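Local coordinates for Glyco_hydro_cc domain-containing protein (Blastomyces gilchristii, PDB 6UB0), which probably hydrolyses beta-1,3-glucans such as curdlan in an exo manner and binds laminaribiose at the -2 and -1 subsites of its active-site cleft, at residues K68-I78 and A104-S112; T16-S24 and L220-K228. All coordinates share one frame; numbering follows the deposited sequence.

The two contacts are a worked example of how a TIM barrel is built in a fungal beta-1,3-glucanase. Interaction 1 pairs adjacent strands, the fourth and fifth of the barrel, along their length and out to the sugar-binding end: Asn74 and Glu75 belong to the glycan pocket, and the Asn74 side chain also lies about 4 Å from the second glucose of the bound disaccharide. Interaction 2 lies on the periphery, where the C-terminal helix meets the connection between the first two strands; its Tyr227 side chain is about 14 Å from either sugar. The contacts have centres about 24 Å apart and nearest atoms about 8 Å apart, without touching.

Interaction 1. Residues K68-I78 and A104-S112; sequences KNLLAFNEPDI and ARLGSPAVS. With GLC (alpha-D-glucopyranose), chain B.
In the beta-alpha-beta unit formed by strand 69-71, helix 86-96 and strand 105-111, parallel pairing sets Leu70 between Arg105 and Gly107: its N donates to Arg105 O (2.8 Å), and its O accepts from Gly107 N (2.8 Å). Beyond the regular strand, Phe73 O accepts from Ala110 N almost linearly along the C=O direction (2.9 Å), and Glu75 N returns a bond to Ala110 O. Between these two zones the direct pairing thins to a weak bond from Ala72 N to Gly107 O, and a water donates to both Ala72 O and Ser108 O.

On the helix-covered side, where Phe73 packs on helix 86-96 and Pro109 and Pro76 on helix 119-130, Phe73 and Pro109 run alongside each other, with Phe73 CD2 3.5 Å from Pro109 CG, while the Pro76 side chain crosses that of Pro109 at nearly a right angle. The turn from Glu75 to Ile78 carries Asp77 over the end of the neighbouring strand. With chi1 at 63°, the Asp77 carboxylate is held between its own N and C, and its OD2 takes bonds from Ser112 OG (2.7 Å) and Ser112 N (3.2 Å), arriving from opposite faces of the carboxylate plane; Gly119 N is a further donor.

This grip fixes the turn that follows the sugar-binding pair. Asn74 ND2 donates to glucose O2 (3.0 Å, 171° at the hydrogen), and Glu75 OE2, hydrogen-bonded to His142 ND1, stands 3.5 Å from glucose C1. An Asn-Glu pair just after the fourth strand, with Glu176 on the seventh, is consistent with clan GH-A glycosidases, where these glutamates are acid/base and nucleophile.

Interaction 2. Residues T16-S24 and L220-K228; sequences TAFEGGPFS and LTSVGKAYK
Leu220, just before the C-terminal helix of the TIM barrel, meets Phe18 in the connection between the first and second strands. The CD2 methyl of Leu220 sits over one face of the Phe18 ring, 3.7 Å from the ring centroid and 25° off the normal, a CH-pi contact displaced toward CZ; the same methyl also touches Ala17 CB (3.8 Å).

Further on, near the end of the helix, the aromatic groups are turned against one another in different ways. Phe18 CE1 comes to the edge of the Tyr227 ring, near its plane, 4.3 Å from Tyr227 CD2. Phe23 meets the same ring obliquely, with planes at 50°, and the closest approach is between Phe23 CE1 and Tyr227 CE2 (3.7 Å). Tyr227 has its CG opposite the backbone N (chi1 -174°), a torsion that carries the ring out to where both phenylalanines reach it, and its hydroxyl reaches Gly6 O and Ser208 N. Through it the helix is tied to both the first and the eighth strand, where the barrel closes on itself.

Lys228 leaves the helix roughly at right angles to Tyr227. Fully extended, it passes alongside the Phe18-Gly21 type II turn and brings CE within 3.4 Å of Glu19 O. Its ammonium donates to Ala17 O at 2.8 Å from NZ, tilted from the carbonyl plane, and so ties the last residues of the helix to the 3-10 segment. At the far end of the turn the chain folds into an inverse gamma turn centred on Pro22, whose ring carbon CD rests 3.1 Å from Lys228 O.

Interaction 1. Residues K68-I78 and A104-S112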
ATOM      1  N   LYS A  68      -0.319 -14.317   1.032  1.00 39.67           N
ATOM      2  CA  LYS A  68      -0.058 -14.313   2.491  1.00 37.66           C
ATOM      3  C   LYS A  68      -0.753 -13.111   3.143  1.00 34.30           C
ATOM      4  O   LYS A  68      -0.716 -12.997   4.366  1.00 32.81           O
ATOM      5  CB  LYS A  68       1.453 -14.317   2.711  1.00 40.16           C
ATOM      6  CG  LYS A  68       2.146 -15.478   1.996  1.00 42.03           C
ATOM      7  CD  LYS A  68       3.632 -15.345   1.855  1.00 43.81           C
ATOM      8  CE  LYS A  68       4.396 -16.020   2.975  1.00 47.29           C
ATOM      9  NZ  LYS A  68       5.673 -16.579   2.474  1.00 50.85           N
ATOM     10  N   ASN A  69      -1.269 -12.193   2.344  1.00 31.66           N
ATOM     11  CA  ASN A  69      -1.572 -10.833   2.847  1.00 30.45           C
ATOM     12  C   ASN A  69      -2.849 -10.331   2.189  1.00 27.68           C
ATOM     13  O   ASN A  69      -3.110 -10.673   1.054  1.00 26.32           O
ATOM     14  CB  ASN A  69      -0.452  -9.823   2.564  1.00 29.66           C
ATOM     15  CG  ASN A  69       0.820 -10.074   3.335  1.00 28.98           C
ATOM     16  OD1 ASN A  69       0.869  -9.821   4.516  1.00 29.80           O
ATOM     17  ND2 ASN A  69       1.848 -10.624   2.688  1.00 32.00           N
ATOM     18  N   LEU A  70      -3.621  -9.527   2.917  1.00 27.50           N
ATOM     19  CA  LEU A  70      -4.820  -8.884   2.362  1.00 25.42           C
ATOM     20  C   LEU A  70      -4.792  -7.413   2.771  1.00 24.16           C
ATOM     21  O   LEU A  70      -4.511  -7.132   3.966  1.00 24.46           O
ATOM     22  CB  LEU A  70      -6.095  -9.510   2.914  1.00 27.69           C
ATOM     23  CG  LEU A  70      -6.305 -10.989   2.609  1.00 29.31           C
ATOM     24  CD1 LEU A  70      -7.487 -11.511   3.399  1.00 30.77           C
ATOM     25  CD2 LEU A  70      -6.496 -11.209   1.125  1.00 28.96           C
ATOM     26  N   LEU A  71      -5.217  -6.541   1.872  1.00 23.82           N
ATOM     27  CA  LEU A  71      -5.293  -5.065   2.156  1.00 22.86           C
ATOM     28  C   LEU A  71      -6.753  -4.601   2.263  1.00 22.19           C
ATOM     29  O   LEU A  71      -7.610  -5.029   1.444  1.00 24.02           O
ATOM     30  CB  LEU A  71      -4.634  -4.231   1.055  1.00 23.03           C
ATOM     31  CG  LEU A  71      -3.133  -4.353   0.930  1.00 21.21           C
ATOM     32  CD1 LEU A  71      -2.692  -3.987  -0.472  1.00 21.04           C
ATOM     33  CD2 LEU A  71      -2.367  -3.559   1.982  1.00 22.98           C
ATOM     34  N   ALA A  72      -6.978  -3.611   3.123  1.00 23.20           N
ATOM     35  CA  ALA A  72      -8.316  -3.030   3.324  1.00 22.69           C
ATOM     36  C   ALA A  72      -8.453  -1.738   2.513  1.00 23.65           C
ATOM     37  O   ALA A  72      -7.616  -1.505   1.625  1.00 21.15           O
ATOM     38  CB  ALA A  72      -8.544  -2.799   4.788  1.00 24.68           C
ATOM     39  N   PHE A  73      -9.438  -0.903   2.864  1.00 22.62           N
ATOM     40  CA  PHE A  73     -10.011   0.151   2.002  1.00 24.38           C
ATOM     41  C   PHE A  73      -8.922   1.147   1.565  1.00 23.43           C
ATOM     42  O   PHE A  73      -7.961   1.444   2.281  1.00 25.11           O
ATOM     43  CB  PHE A  73     -11.180   0.808   2.745  1.00 25.61           C
ATOM     44  CG  PHE A  73     -11.898  -0.168   3.667  1.00 27.74           C
ATOM     45  CD1 PHE A  73     -12.559  -1.282   3.157  1.00 29.77           C
ATOM     46  CD2 PHE A  73     -11.901   0.024   5.049  1.00 27.59           C
ATOM     47  CE1 PHE A  73     -13.220  -2.185   3.985  1.00 29.93           C
ATOM     48  CE2 PHE A  73     -12.571  -0.883   5.886  1.00 28.81           C
ATOM     49  CZ  PHE A  73     -13.204  -1.988   5.353  1.00 29.92           C
ATOM     50  N   ASN A  74      -9.102   1.653   0.359  1.00 22.17           N
ATOM     51  CA  ASN A  74      -8.216   2.688  -0.250  1.00 22.25           C
ATOM     52  C   ASN A  74      -8.643   4.107   0.132  1.00 21.34           C
ATOM     53  O   ASN A  74      -9.558   4.630  -0.505  1.00 23.30           O
ATOM     54  CB  ASN A  74      -8.205   2.562  -1.750  1.00 22.18           C
ATOM     55  CG  ASN A  74      -7.008   3.278  -2.316  1.00 21.80           C
ATOM     56  OD1 ASN A  74      -5.881   2.948  -1.996  1.00 22.77           O
ATOM     57  ND2 ASN A  74      -7.271   4.311  -3.087  1.00 22.35           N
ATOM     58  N   GLU A  75      -7.876   4.758   0.977  1.00 21.98           N
ATOM     59  CA  GLU A  75      -8.109   6.229   1.243  1.00 23.33           C
ATOM     60  C   GLU A  75      -9.565   6.449   1.659  1.00 26.31           C
ATOM     61  O   GLU A  75     -10.342   7.208   1.041  1.00 27.41           O
ATOM     62  CB  GLU A  75      -7.676   7.106   0.063  1.00 22.86           C
ATOM     63  CG  GLU A  75      -6.161   7.220  -0.055  1.00 22.60           C
ATOM     64  CD  GLU A  75      -5.642   8.223  -1.050  1.00 23.58           C
ATOM     65  OE1 GLU A  75      -6.499   8.957  -1.622  1.00 25.10           O
ATOM     66  OE2 GLU A  75      -4.374   8.315  -1.144  1.00 23.88           O
ATOM     67  N   PRO A  76      -9.992   5.814   2.782  1.00 25.02           N
ATOM     68  CA  PRO A  76     -11.325   6.090   3.320  1.00 26.62           C
ATOM     69  C   PRO A  76     -11.465   7.575   3.740  1.00 27.20           C
ATOM     70  O   PRO A  76     -12.581   8.106   3.773  1.00 29.09           O
ATOM     71  CB  PRO A  76     -11.409   5.092   4.494  1.00 25.69           C
ATOM     72  CG  PRO A  76      -9.964   4.904   4.929  1.00 25.02           C
ATOM     73  CD  PRO A  76      -9.216   4.883   3.613  1.00 25.17           C
ATOM     74  N   ASP A  77     -10.338   8.212   4.035  1.00 27.38           N
ATOM     75  CA  ASP A  77     -10.229   9.654   4.398  1.00 29.53           C
ATOM     76  C   ASP A  77     -10.363  10.593   3.187  1.00 31.89           C
ATOM     77  O   ASP A  77     -10.314  11.829   3.441  1.00 34.39           O
ATOM     78  CB  ASP A  77      -8.898   9.957   5.091  1.00 28.59           C
ATOM     79  CG  ASP A  77      -7.656   9.716   4.221  1.00 29.45           C
ATOM     80  OD1 ASP A  77      -7.625   8.673   3.472  1.00 27.54           O
ATOM     81  OD2 ASP A  77      -6.701  10.484   4.365  1.00 30.79           O
ATOM     82  N   ILE A  78     -10.651  10.123   1.966  1.00 30.82           N
ATOM     83  CA  ILE A  78     -10.787  10.994   0.758  1.00 32.93           C
ATOM     84  C   ILE A  78     -12.129  10.718   0.091  1.00 33.19           C
ATOM     85  O   ILE A  78     -12.458   9.572  -0.147  1.00 32.54           O
ATOM     86  CB  ILE A  78      -9.587  10.792  -0.198  1.00 32.67           C
ATOM     87  CG1 ILE A  78      -8.263  11.175   0.477  1.00 33.50           C
ATOM     88  CG2 ILE A  78      -9.803  11.492  -1.539  1.00 33.83           C
ATOM     89  CD1 ILE A  78      -7.986  12.678   0.628  1.00 36.92           C
ATOM     90  N   ALA A 104      -4.191 -15.129   6.828  1.00 39.70           N
ATOM     91  CA  ALA A 104      -3.510 -14.047   6.103  1.00 37.21           C
ATOM     92  C   ALA A 104      -3.230 -12.898   7.060  1.00 36.48           C
ATOM     93  O   ALA A 104      -3.981 -12.737   8.091  1.00 35.56           O
ATOM     94  CB  ALA A 104      -4.382 -13.642   4.940  1.00 35.85           C
ATOM     95  N   ARG A 105      -2.164 -12.169   6.745  1.00 34.92           N
ATOM     96  CA  ARG A 105      -1.828 -10.925   7.449  1.00 35.16           C
ATOM     97  C   ARG A 105      -2.726  -9.839   6.834  1.00 33.38           C
ATOM     98  O   ARG A 105      -3.025  -9.918   5.614  1.00 31.58           O
ATOM     99  CB  ARG A 105      -0.321 -10.721   7.383  1.00 35.18           C
ATOM    100  CG  ARG A 105       0.447 -11.944   7.847  1.00 38.79           C
ATOM    101  CD  ARG A 105       1.924 -11.685   7.797  1.00 39.05           C
ATOM    102  NE  ARG A 105       2.273 -10.626   8.719  1.00 41.28           N
ATOM    103  CZ  ARG A 105       2.695  -9.425   8.346  1.00 42.49           C
ATOM    104  NH1 ARG A 105       2.800  -9.137   7.062  1.00 41.49           N
ATOM    105  NH2 ARG A 105       2.958  -8.502   9.256  1.00 44.37           N
ATOM    106  N   LEU A 106      -3.332  -9.044   7.711  1.00 33.50           N
ATOM    107  CA  LEU A 106      -4.361  -8.045   7.369  1.00 32.51           C
ATOM    108  C   LEU A 106      -3.725  -6.659   7.478  1.00 30.94           C
ATOM    109  O   LEU A 106      -3.071  -6.326   8.536  1.00 29.66           O
ATOM    110  CB  LEU A 106      -5.545  -8.223   8.316  1.00 33.30           C
ATOM    111  CG  LEU A 106      -6.150  -9.624   8.325  1.00 33.18           C
ATOM    112  CD1 LEU A 106      -7.358  -9.722   9.270  1.00 32.81           C
ATOM    113  CD2 LEU A 106      -6.521 -10.058   6.912  1.00 33.55           C
ATOM    114  N   GLY A 107      -3.875  -5.876   6.404  1.00 29.73           N
ATOM    115  CA  GLY A 107      -3.367  -4.506   6.319  1.00 26.89           C
ATOM    116  C   GLY A 107      -4.480  -3.516   6.536  1.00 26.12           C
ATOM    117  O   GLY A 107      -5.567  -3.727   6.044  1.00 24.85           O
ATOM    118  N   SER A 108      -4.240  -2.497   7.328  1.00 27.82           N
ATOM    119  CA  SER A 108      -5.277  -1.485   7.615  1.00 27.08           C
ATOM    120  C   SER A 108      -5.785  -0.823   6.329  1.00 26.66           C
ATOM    121  O   SER A 108      -5.169  -0.891   5.260  1.00 25.87           O
ATOM    122  CB  SER A 108      -4.720  -0.436   8.506  1.00 28.97           C
ATOM    123  OG  SER A 108      -4.052   0.502   7.710  1.00 27.90           O
ATOM    124  N   PRO A 109      -6.917  -0.113   6.401  1.00 25.76           N
ATOM    125  CA  PRO A 109      -7.252   0.830   5.329  1.00 25.61           C
ATOM    126  C   PRO A 109      -6.023   1.734   5.190  1.00 23.92           C
ATOM    127  O   PRO A 109      -5.325   2.061   6.171  1.00 23.89           O
ATOM    128  CB  PRO A 109      -8.490   1.551   5.857  1.00 26.08           C
ATOM    129  CG  PRO A 109      -9.023   0.606   6.916  1.00 26.72           C
ATOM    130  CD  PRO A 109      -7.779   0.089   7.587  1.00 26.66           C
ATOM    131  N   ALA A 110      -5.777   2.177   3.960  1.00 24.06           N
ATOM    132  CA  ALA A 110      -4.597   2.977   3.584  1.00 22.55           C
ATOM    133  C   ALA A 110      -4.992   4.461   3.546  1.00 22.72           C
ATOM    134  O   ALA A 110      -5.900   4.787   2.778  1.00 22.69           O
ATOM    135  CB  ALA A 110      -4.083   2.593   2.214  1.00 23.12           C
ATOM    136  N   VAL A 111      -4.454   5.263   4.441  1.00 22.91           N
ATOM    137  CA  VAL A 111      -4.810   6.710   4.456  1.00 24.32           C
ATOM    138  C   VAL A 111      -3.876   7.515   3.556  1.00 24.82           C
ATOM    139  O   VAL A 111      -2.717   7.192   3.431  1.00 24.68           O
ATOM    140  CB  VAL A 111      -4.899   7.253   5.882  1.00 25.25           C
ATOM    141  CG1 VAL A 111      -6.103   6.608   6.535  1.00 25.35           C
ATOM    142  CG2 VAL A 111      -3.635   7.010   6.679  1.00 26.03           C
ATOM    143  N   SER A 112      -4.358   8.706   3.171  1.00 27.51           N
ATOM    144  CA  SER A 112      -3.566   9.753   2.486  1.00 28.27           C
ATOM    145  C   SER A 112      -2.592  10.394   3.480  1.00 30.16           C
ATOM    146  O   SER A 112      -2.557   9.995   4.654  1.00 30.96           O
ATOM    147  CB  SER A 112      -4.451  10.782   1.782  1.00 29.34           C
ATOM    148  OG  SER A 112      -5.034  11.718   2.690  1.00 28.79           O
TER
HETATM  149  C1  GLC B   1      -4.257   8.313  -4.612  1.00 34.76           C
HETATM  150  C2  GLC B   1      -5.371   7.301  -4.924  1.00 33.11           C
HETATM  151  C3  GLC B   1      -5.585   7.166  -6.433  1.00 34.24           C
HETATM  152  C4  GLC B   1      -5.760   8.578  -7.056  1.00 35.59           C
HETATM  153  C5  GLC B   1      -4.677   9.527  -6.619  1.00 36.51           C
HETATM  154  C6  GLC B   1      -4.779  10.962  -7.176  1.00 37.79           C
HETATM  155  O1  GLC B   1      -2.991   7.973  -5.198  1.00 36.12           O
HETATM  156  O2  GLC B   1      -5.185   5.959  -4.415  1.00 29.84           O
HETATM  157  O3  GLC B   1      -6.708   6.317  -6.668  1.00 32.54           O
HETATM  158  O4  GLC B   1      -5.618   8.469  -8.432  1.00 40.04           O
HETATM  159  O5  GLC B   1      -4.695   9.569  -5.192  1.00 37.03           O
HETATM  160  O6  GLC B   1      -6.148  11.220  -7.289  1.00 39.32           O
HETATM  161  O   HOH W   1      -4.966  -0.906   2.453  1.00 21.77           O

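Interaction 2. Residues T16-S24 and L220-K228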
ATOM      1  N   THR A  16       6.142  -7.103 -16.770  1.00 35.01           N
ATOM      2  CA  THR A  16       7.300  -7.703 -17.492  1.00 36.99           C
ATOM      3  C   THR A  16       8.476  -6.710 -17.559  1.00 36.32           C
ATOM      4  O   THR A  16       9.617  -7.149 -17.389  1.00 40.12           O
ATOM      5  CB  THR A  16       6.869  -8.274 -18.844  1.00 41.01           C
ATOM      6  OG1 THR A  16       6.274  -9.533 -18.512  1.00 42.99           O
ATOM      7  CG2 THR A  16       8.024  -8.462 -19.802  1.00 43.17           C
ATOM      8  N   ALA A  17       8.232  -5.414 -17.725  1.00 35.19           N
ATOM      9  CA  ALA A  17       9.307  -4.407 -17.855  1.00 32.80           C
ATOM     10  C   ALA A  17      10.177  -4.416 -16.596  1.00 30.86           C
ATOM     11  O   ALA A  17      11.307  -3.977 -16.687  1.00 30.12           O
ATOM     12  CB  ALA A  17       8.742  -3.046 -18.145  1.00 33.61           C
ATOM     13  N   PHE A  18       9.685  -4.954 -15.487  1.00 30.62           N
ATOM     14  CA  PHE A  18      10.378  -4.962 -14.171  1.00 32.13           C
ATOM     15  C   PHE A  18      10.948  -6.350 -13.859  1.00 33.98           C
ATOM     16  O   PHE A  18      11.515  -6.494 -12.765  1.00 32.85           O
ATOM     17  CB  PHE A  18       9.406  -4.499 -13.080  1.00 30.92           C
ATOM     18  CG  PHE A  18       9.070  -3.044 -13.232  1.00 31.96           C
ATOM     19  CD1 PHE A  18       9.942  -2.085 -12.737  1.00 31.04           C
ATOM     20  CD2 PHE A  18       7.919  -2.626 -13.894  1.00 31.82           C
ATOM     21  CE1 PHE A  18       9.672  -0.733 -12.889  1.00 31.57           C
ATOM     22  CE2 PHE A  18       7.656  -1.272 -14.060  1.00 31.72           C
ATOM     23  CZ  PHE A  18       8.533  -0.324 -13.558  1.00 30.66           C
ATOM     24  N   GLU A  19      10.858  -7.306 -14.786  1.00 36.90           N
ATOM     25  CA  GLU A  19      11.389  -8.690 -14.598  1.00 39.90           C
ATOM     26  C   GLU A  19      12.828  -8.670 -14.104  1.00 39.07           C
ATOM     27  O   GLU A  19      13.625  -7.920 -14.669  1.00 37.42           O
ATOM     28  CB  GLU A  19      11.414  -9.479 -15.897  1.00 43.18           C
ATOM     29  CG  GLU A  19      10.544 -10.703 -15.874  1.00 47.29           C
ATOM     30  CD  GLU A  19      10.639 -11.449 -17.192  1.00 49.26           C
ATOM     31  OE1 GLU A  19       9.601 -11.867 -17.711  1.00 51.70           O
ATOM     32  OE2 GLU A  19      11.766 -11.537 -17.722  1.00 54.93           O
ATOM     33  N   GLY A  20      13.122  -9.499 -13.088  1.00 39.26           N
ATOM     34  CA  GLY A  20      14.454  -9.658 -12.485  1.00 39.62           C
ATOM     35  C   GLY A  20      14.882  -8.509 -11.601  1.00 40.81           C
ATOM     36  O   GLY A  20      16.024  -8.582 -11.107  1.00 42.50           O
ATOM     37  N   GLY A  21      14.057  -7.462 -11.391  1.00 37.25           N
ATOM     38  CA  GLY A  21      14.304  -6.446 -10.354  1.00 33.86           C
ATOM     39  C   GLY A  21      14.031  -7.019  -8.954  1.00 32.75           C
ATOM     40  O   GLY A  21      13.566  -8.144  -8.829  1.00 28.24           O
ATOM     41  N   PRO A  22      14.309  -6.285  -7.855  1.00 31.82           N
ATOM     42  CA  PRO A  22      14.132  -6.809  -6.492  1.00 31.19           C
ATOM     43  C   PRO A  22      12.697  -6.672  -5.970  1.00 28.36           C
ATOM     44  O   PRO A  22      12.484  -6.073  -4.961  1.00 28.27           O
ATOM     45  CB  PRO A  22      15.050  -5.936  -5.640  1.00 32.90           C
ATOM     46  CG  PRO A  22      15.102  -4.614  -6.387  1.00 33.27           C
ATOM     47  CD  PRO A  22      14.914  -4.936  -7.851  1.00 33.19           C
ATOM     48  N   PHE A  23      11.775  -7.304  -6.672  1.00 27.45           N
ATOM     49  CA  PHE A  23      10.321  -7.192  -6.409  1.00 25.28           C
ATOM     50  C   PHE A  23       9.849  -8.491  -5.779  1.00 26.07           C
ATOM     51  O   PHE A  23      10.278  -9.571  -6.191  1.00 26.84           O
ATOM     52  CB  PHE A  23       9.587  -6.805  -7.696  1.00 24.38           C
ATOM     53  CG  PHE A  23      10.103  -5.513  -8.280  1.00 23.71           C
ATOM     54  CD1 PHE A  23       9.847  -4.291  -7.684  1.00 23.75           C
ATOM     55  CD2 PHE A  23      10.842  -5.505  -9.432  1.00 24.36           C
ATOM     56  CE1 PHE A  23      10.329  -3.106  -8.227  1.00 22.95           C
ATOM     57  CE2 PHE A  23      11.272  -4.324 -10.003  1.00 23.54           C
ATOM     58  CZ  PHE A  23      11.078  -3.134  -9.374  1.00 23.74           C
ATOM     59  N   SER A  24       9.035  -8.395  -4.744  1.00 26.37           N
ATOM     60  CA  SER A  24       8.502  -9.598  -4.083  1.00 28.48           C
ATOM     61  C   SER A  24       7.001  -9.601  -4.224  1.00 25.74           C
ATOM     62  O   SER A  24       6.435 -10.678  -4.000  1.00 28.03           O
ATOM     63  CB  SER A  24       8.958  -9.641  -2.657  1.00 30.10           C
ATOM     64  OG  SER A  24       8.431  -8.546  -1.954  1.00 29.57           O
ATOM     65  N   LEU A 220      10.148   0.966 -20.150  1.00 36.85           N
ATOM     66  CA  LEU A 220      10.501   1.675 -18.885  1.00 37.31           C
ATOM     67  C   LEU A 220      10.885   3.100 -19.263  1.00 40.11           C
ATOM     68  O   LEU A 220      11.666   3.256 -20.163  1.00 41.83           O
ATOM     69  CB  LEU A 220      11.683   1.061 -18.132  1.00 36.86           C
ATOM     70  CG  LEU A 220      11.473  -0.244 -17.364  1.00 36.97           C
ATOM     71  CD1 LEU A 220      12.747  -0.617 -16.639  1.00 38.12           C
ATOM     72  CD2 LEU A 220      10.338  -0.150 -16.368  1.00 35.71           C
ATOM     73  N   THR A 221      10.367   4.080 -18.536  1.00 39.31           N
ATOM     74  CA  THR A 221      10.905   5.462 -18.485  1.00 39.89           C
ATOM     75  C   THR A 221      12.195   5.449 -17.658  1.00 38.33           C
ATOM     76  O   THR A 221      12.553   4.396 -17.139  1.00 36.00           O
ATOM     77  CB  THR A 221       9.855   6.408 -17.884  1.00 39.56           C
ATOM     78  OG1 THR A 221       9.925   6.251 -16.462  1.00 37.26           O
ATOM     79  CG2 THR A 221       8.459   6.129 -18.402  1.00 39.59           C
ATOM     80  N   SER A 222      12.853   6.603 -17.475  1.00 40.62           N
ATOM     81  CA  SER A 222      14.107   6.693 -16.668  1.00 40.14           C
ATOM     82  C   SER A 222      13.786   6.564 -15.178  1.00 38.66           C
ATOM     83  O   SER A 222      14.663   6.114 -14.375  1.00 37.19           O
ATOM     84  CB  SER A 222      14.870   7.953 -16.938  1.00 42.70           C
ATOM     85  OG  SER A 222      14.520   8.946 -15.994  1.00 43.58           O
ATOM     86  N   VAL A 223      12.567   6.957 -14.813  1.00 38.72           N
ATOM     87  CA  VAL A 223      12.072   6.762 -13.423  1.00 37.61           C
ATOM     88  C   VAL A 223      11.905   5.257 -13.159  1.00 34.50           C
ATOM     89  O   VAL A 223      12.295   4.810 -12.069  1.00 34.84           O
ATOM     90  CB  VAL A 223      10.790   7.569 -13.190  1.00 37.41           C
ATOM     91  CG1 VAL A 223      10.429   7.613 -11.706  1.00 35.81           C
ATOM     92  CG2 VAL A 223      10.919   8.976 -13.760  1.00 38.79           C
ATOM     93  N   GLY A 224      11.330   4.532 -14.118  1.00 35.67           N
ATOM     94  CA  GLY A 224      11.207   3.058 -14.132  1.00 34.65           C
ATOM     95  C   GLY A 224      12.515   2.343 -13.824  1.00 33.66           C
ATOM     96  O   GLY A 224      12.543   1.446 -12.936  1.00 29.94           O
ATOM     97  N   LYS A 225      13.566   2.668 -14.567  1.00 35.50           N
ATOM     98  CA  LYS A 225      14.919   2.077 -14.381  1.00 34.99           C
ATOM     99  C   LYS A 225      15.440   2.298 -12.966  1.00 32.22           C
ATOM    100  O   LYS A 225      16.027   1.370 -12.404  1.00 30.46           O
ATOM    101  CB  LYS A 225      15.942   2.738 -15.300  1.00 39.45           C
ATOM    102  CG  LYS A 225      15.927   2.290 -16.748  1.00 42.77           C
ATOM    103  CD  LYS A 225      16.760   3.222 -17.621  1.00 45.79           C
ATOM    104  CE  LYS A 225      17.023   2.681 -19.010  1.00 48.41           C
ATOM    105  NZ  LYS A 225      18.274   3.235 -19.591  1.00 50.53           N
ATOM    106  N   ALA A 226      15.295   3.504 -12.431  1.00 33.01           N
ATOM    107  CA  ALA A 226      15.749   3.848 -11.068  1.00 32.86           C
ATOM    108  C   ALA A 226      15.033   2.950 -10.046  1.00 32.73           C
ATOM    109  O   ALA A 226      15.680   2.458  -9.080  1.00 35.70           O
ATOM    110  CB  ALA A 226      15.472   5.300 -10.788  1.00 34.08           C
ATOM    111  N   TYR A 227      13.708   2.827 -10.172  1.00 32.04           N
ATOM    112  CA  TYR A 227      12.901   2.045  -9.218  1.00 29.39           C
ATOM    113  C   TYR A 227      13.363   0.582  -9.296  1.00 29.42           C
ATOM    114  O   TYR A 227      13.412  -0.066  -8.259  1.00 32.17           O
ATOM    115  CB  TYR A 227      11.410   2.186  -9.510  1.00 27.15           C
ATOM    116  CG  TYR A 227      10.516   1.524  -8.492  1.00 26.21           C
ATOM    117  CD1 TYR A 227      10.610   1.854  -7.157  1.00 24.82           C
ATOM    118  CD2 TYR A 227       9.469   0.715  -8.880  1.00 24.42           C
ATOM    119  CE1 TYR A 227       9.789   1.280  -6.202  1.00 24.56           C
ATOM    120  CE2 TYR A 227       8.613   0.154  -7.942  1.00 25.12           C
ATOM    121  CZ  TYR A 227       8.739   0.471  -6.600  1.00 21.93           C
ATOM    122  OH  TYR A 227       7.942  -0.095  -5.635  1.00 20.84           O
ATOM    123  N   LYS A 228      13.812   0.130 -10.465  1.00 29.98           N
ATOM    124  CA  LYS A 228      14.216  -1.288 -10.738  1.00 32.48           C
ATOM    125  C   LYS A 228      15.603  -1.627 -10.183  1.00 33.19           C
ATOM    126  O   LYS A 228      15.812  -2.831  -9.927  1.00 36.37           O
ATOM    127  CB  LYS A 228      14.219  -1.543 -12.248  1.00 32.06           C
ATOM    128  CG  LYS A 228      14.360  -2.999 -12.668  1.00 33.66           C
ATOM    129  CD  LYS A 228      14.062  -3.146 -14.130  1.00 35.38           C
ATOM    130  CE  LYS A 228      13.911  -4.571 -14.590  1.00 37.68           C
ATOM    131  NZ  LYS A 228      13.937  -4.599 -16.070  1.00 40.28           N
TER